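Local structure of Tol-Pal system protein TolB (Acinetobacter baumannii, 7MX5) at residues P15-N26 with I68-I76. The protein probably acts as the periplasmic component of the Tol-Pal system, contributing to outer membrane invagination during cell division and to outer membrane integrity. Numbering follows the deposited sequence.
Sequences PKIAIVPFNNDN and IPYVVTGQI
Ala18 O accepts a hydrogen bond from Val72 N at 2.7 Å and, from beside it, the weaker CA-H of Val71. The ladder runs on with Ala18 N to Tyr70 O (2.8 Å) and Val20 N to Val72 O (2.9 Å), the hydrogen bonding of a parallel pair whose strand axes diverge by 24°. On the face carrying Ile17, Ile19, Tyr70 and Val72, Ile17 CG2 lies 3.7 Å from Val72 CG2, and helix 29-37 packs onto the two isoleucines. Ala18 CB points to the other face and meets Ile68 CG2, with Trp63 of helix 60-65 touching both residues. Helices on both faces and strand 43-45 beyond strand 16-19 make this the alpha/beta sheet of the TolB amino-terminal domain, in which 70-78 also pairs antiparallel with 83-91. Past Val20 the segment 15-26 leaves the ladder, and Phe22 lays one ring face over Gly74, whose CA stands 3.7 Å from the ring centroid; Gly74 N lies 3.3 Å from Phe22 CD1. CG of Phe22 sits beside its own backbone N (chi1 -49°), which carries the ring back over the strand, its edge near Val72 CG1 and Ile76 CD1. Residues 24-26 fold over Ile76, which also touches Phe83: CG2 approaches Asn24 O, while CD1 reaches Asp25 OD1 and Asn26 N. The Asp25 carboxylate itself bonds Gly27 N.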
loop_
_atom_site.group_PDB
_atom_site.type_symbol
_atom_site.label_atom_id
_atom_site.label_comp_id
_atom_site.label_asym_id
_atom_site.label_seq_id
_atom_site.Cartn_x
_atom_site.Cartn_y
_atom_site.Cartn_z
ATOM N N PRO A 15 -16.712 15.135 6.666
ATOM C CA PRO A 15 -17.276 16.158 5.779
ATOM C C PRO A 15 -17.692 15.552 4.447
ATOM O O PRO A 15 -17.091 14.592 3.959
ATOM C CB PRO A 15 -16.134 17.166 5.603
ATOM C CG PRO A 15 -15.150 16.869 6.669
ATOM C CD PRO A 15 -15.367 15.478 7.160
ATOM N N LYS A 16 -18.743 16.118 3.866
ATOM C CA LYS A 16 -19.284 15.647 2.601
ATOM C C LYS A 16 -18.787 16.520 1.457
ATOM O O LYS A 16 -18.603 17.730 1.609
ATOM C CB LYS A 16 -20.814 15.638 2.634
ATOM C CG LYS A 16 -21.394 15.152 3.955
ATOM C CD LYS A 16 -22.905 15.307 3.993
ATOM C CE LYS A 16 -23.528 14.415 5.058
ATOM N NZ LYS A 16 -22.522 13.923 6.041
ATOM N N ILE A 17 -18.559 15.894 0.308
ATOM C CA ILE A 17 -18.050 16.576 -0.876
ATOM C C ILE A 17 -19.035 16.339 -2.010
ATOM O O ILE A 17 -19.131 15.223 -2.536
ATOM C CB ILE A 17 -16.646 16.092 -1.262
ATOM C CG1 ILE A 17 -15.698 16.183 -0.066
ATOM C CG2 ILE A 17 -16.109 16.904 -2.431
ATOM C CD1 ILE A 17 -14.383 15.478 -0.287
ATOM N N ALA A 18 -19.766 17.383 -2.388
ATOM C CA ALA A 18 -20.642 17.304 -3.548
ATOM C C ALA A 18 -19.806 17.372 -4.818
ATOM O O ALA A 18 -18.904 18.206 -4.936
ATOM C CB ALA A 18 -21.669 18.435 -3.525
ATOM N N ILE A 19 -20.096 16.486 -5.765
ATOM C CA ILE A 19 -19.409 16.459 -7.049
ATOM C C ILE A 19 -20.470 16.540 -8.140
ATOM O O ILE A 19 -21.204 15.573 -8.376
ATOM C CB ILE A 19 -18.519 15.215 -7.213
ATOM C CG1 ILE A 19 -18.000 15.100 -8.647
ATOM C CG2 ILE A 19 -19.239 13.942 -6.761
ATOM C CD1 ILE A 19 -17.218 13.834 -8.899
ATOM N N VAL A 20 -20.572 17.696 -8.781
ATOM C CA VAL A 20 -21.557 17.867 -9.853
ATOM C C VAL A 20 -21.115 17.057 -11.067
ATOM O O VAL A 20 -19.935 17.131 -11.456
ATOM C CB VAL A 20 -21.709 19.347 -10.206
ATOM C CG1 VAL A 20 -22.592 19.514 -11.435
ATOM C CG2 VAL A 20 -22.274 20.121 -9.025
ATOM N N PRO A 21 -21.999 16.253 -11.674
ATOM C CA PRO A 21 -21.639 15.558 -12.918
ATOM C C PRO A 21 -21.071 16.505 -13.960
ATOM O O PRO A 21 -21.714 17.494 -14.326
ATOM C CB PRO A 21 -22.967 14.950 -13.383
ATOM C CG PRO A 21 -23.801 14.832 -12.155
ATOM C CD PRO A 21 -23.281 15.788 -11.115
ATOM N N PHE A 22 -19.859 16.220 -14.430
ATOM C CA PHE A 22 -19.219 17.087 -15.408
ATOM C C PHE A 22 -19.986 17.036 -16.723
ATOM O O PHE A 22 -20.389 15.964 -17.182
ATOM C CB PHE A 22 -17.763 16.668 -15.640
ATOM C CG PHE A 22 -16.962 16.456 -14.377
ATOM C CD1 PHE A 22 -17.321 17.059 -13.181
ATOM C CD2 PHE A 22 -15.832 15.654 -14.397
ATOM C CE1 PHE A 22 -16.578 16.859 -12.032
ATOM C CE2 PHE A 22 -15.083 15.452 -13.255
ATOM C CZ PHE A 22 -15.456 16.054 -12.070
ATOM N N ASN A 23 -20.199 18.202 -17.325
ATOM C CA ASN A 23 -20.871 18.245 -18.615
ATOM C C ASN A 23 -20.004 17.572 -19.671
ATOM O O ASN A 23 -18.785 17.766 -19.710
ATOM C CB ASN A 23 -21.184 19.687 -19.014
ATOM C CG ASN A 23 -19.997 20.609 -18.847
ATOM O OD1 ASN A 23 -19.041 20.553 -19.619
ATOM N ND2 ASN A 23 -20.052 21.468 -17.835
ATOM N N ASN A 24 -20.643 16.764 -20.521
ATOM C CA ASN A 24 -19.942 15.951 -21.516
ATOM C C ASN A 24 -18.904 15.053 -20.845
ATOM O O ASN A 24 -17.745 14.979 -21.259
ATOM C CB ASN A 24 -19.304 16.828 -22.597
ATOM C CG ASN A 24 -18.930 16.044 -23.839
ATOM O OD1 ASN A 24 -19.533 15.015 -24.143
ATOM N ND2 ASN A 24 -17.929 16.528 -24.565
ATOM N N ASP A 25 -19.333 14.365 -19.790
ATOM C CA ASP A 25 -18.424 13.544 -19.006
ATOM C C ASP A 25 -17.988 12.309 -19.788
ATOM O O ASP A 25 -18.735 11.759 -20.601
ATOM C CB ASP A 25 -19.082 13.124 -17.692
ATOM C CG ASP A 25 -18.130 12.384 -16.775
ATOM O OD1 ASP A 25 -17.131 12.991 -16.334
ATOM O OD2 ASP A 25 -18.384 11.196 -16.488
ATOM N N ASN A 26 -16.756 11.878 -19.525
ATOM C CA ASN A 26 -16.155 10.719 -20.169
ATOM C C ASN A 26 -16.277 9.451 -19.338
ATOM O O ASN A 26 -15.741 8.412 -19.735
ATOM C CB ASN A 26 -14.675 10.998 -20.455
ATOM C CG ASN A 26 -14.212 10.419 -21.773
ATOM O OD1 ASN A 26 -15.019 9.975 -22.589
ATOM N ND2 ASN A 26 -12.902 10.413 -21.987
ATOM N N ILE A 68 -23.495 21.304 2.965
ATOM C CA ILE A 68 -22.423 20.829 2.095
ATOM C C ILE A 68 -21.272 21.827 2.179
ATOM O O ILE A 68 -21.466 23.005 1.843
ATOM C CB ILE A 68 -22.902 20.664 0.646
ATOM C CG1 ILE A 68 -24.228 19.899 0.606
ATOM C CG2 ILE A 68 -21.840 19.962 -0.187
ATOM C CD1 ILE A 68 -24.086 18.409 0.833
ATOM N N PRO A 69 -20.081 21.414 2.613
ATOM C CA PRO A 69 -18.966 22.362 2.721
ATOM C C PRO A 69 -18.088 22.426 1.479
ATOM O O PRO A 69 -17.434 23.446 1.239
ATOM C CB PRO A 69 -18.179 21.835 3.927
ATOM C CG PRO A 69 -18.504 20.367 3.996
ATOM C CD PRO A 69 -19.767 20.107 3.213
ATOM N N TYR A 70 -18.055 21.359 0.682
ATOM C CA TYR A 70 -17.149 21.273 -0.457
ATOM C C TYR A 70 -17.906 20.810 -1.691
ATOM O O TYR A 70 -18.673 19.842 -1.631
ATOM C CB TYR A 70 -15.984 20.323 -0.157
ATOM C CG TYR A 70 -15.239 20.670 1.112
ATOM C CD1 TYR A 70 -14.564 21.877 1.234
ATOM C CD2 TYR A 70 -15.217 19.796 2.190
ATOM C CE1 TYR A 70 -13.884 22.203 2.393
ATOM C CE2 TYR A 70 -14.541 20.112 3.354
ATOM C CZ TYR A 70 -13.875 21.316 3.449
ATOM O OH TYR A 70 -13.199 21.635 4.605
ATOM N N VAL A 71 -17.688 21.503 -2.808
ATOM C CA VAL A 71 -18.331 21.194 -4.079
ATOM C C VAL A 71 -17.261 21.102 -5.157
ATOM O O VAL A 71 -16.356 21.942 -5.220
ATOM C CB VAL A 71 -19.390 22.253 -4.458
ATOM C CG1 VAL A 71 -20.130 21.839 -5.723
ATOM C CG2 VAL A 71 -20.363 22.472 -3.310
ATOM N N VAL A 72 -17.366 20.081 -6.006
ATOM C CA VAL A 72 -16.416 19.839 -7.086
ATOM C C VAL A 72 -17.152 19.957 -8.413
ATOM O O VAL A 72 -18.214 19.349 -8.595
ATOM C CB VAL A 72 -15.748 18.458 -6.955
ATOM C CG1 VAL A 72 -14.839 18.189 -8.146
ATOM C CG2 VAL A 72 -14.971 18.364 -5.654
ATOM N N THR A 73 -16.591 20.736 -9.333
ATOM C CA THR A 73 -17.144 20.908 -10.667
ATOM C C THR A 73 -16.088 20.550 -11.704
ATOM O O THR A 73 -14.890 20.512 -11.411
ATOM C CB THR A 73 -17.633 22.344 -10.887
ATOM O OG1 THR A 73 -16.677 23.264 -10.345
ATOM C CG2 THR A 73 -18.970 22.556 -10.198
ATOM N N GLY A 74 -16.541 20.284 -12.927
ATOM C CA GLY A 74 -15.621 19.871 -13.970
ATOM C C GLY A 74 -16.196 20.033 -15.357
ATOM O O GLY A 74 -17.415 20.085 -15.550
ATOM N N GLN A 75 -15.289 20.106 -16.329
ATOM C CA GLN A 75 -15.631 20.227 -17.740
ATOM C C GLN A 75 -14.665 19.372 -18.543
ATOM O O GLN A 75 -13.449 19.470 -18.358
ATOM C CB GLN A 75 -15.563 21.686 -18.207
ATOM C CG GLN A 75 -16.208 21.939 -19.560
ATOM C CD GLN A 75 -17.116 23.153 -19.557
ATOM O OE1 GLN A 75 -18.180 23.146 -18.938
ATOM N NE2 GLN A 75 -16.702 24.203 -20.257
ATOM N N ILE A 76 -15.200 18.537 -19.431
ATOM C CA ILE A 76 -14.401 17.621 -20.237
ATOM C C ILE A 76 -14.502 18.042 -21.696
ATOM O O ILE A 76 -15.607 18.192 -22.234
ATOM C CB ILE A 76 -14.849 16.162 -20.046
ATOM C CG1 ILE A 76 -14.203 15.575 -18.790
ATOM C CG2 ILE A 76 -14.486 15.320 -21.263
ATOM C CD1 ILE A 76 -14.841 14.292 -18.316
#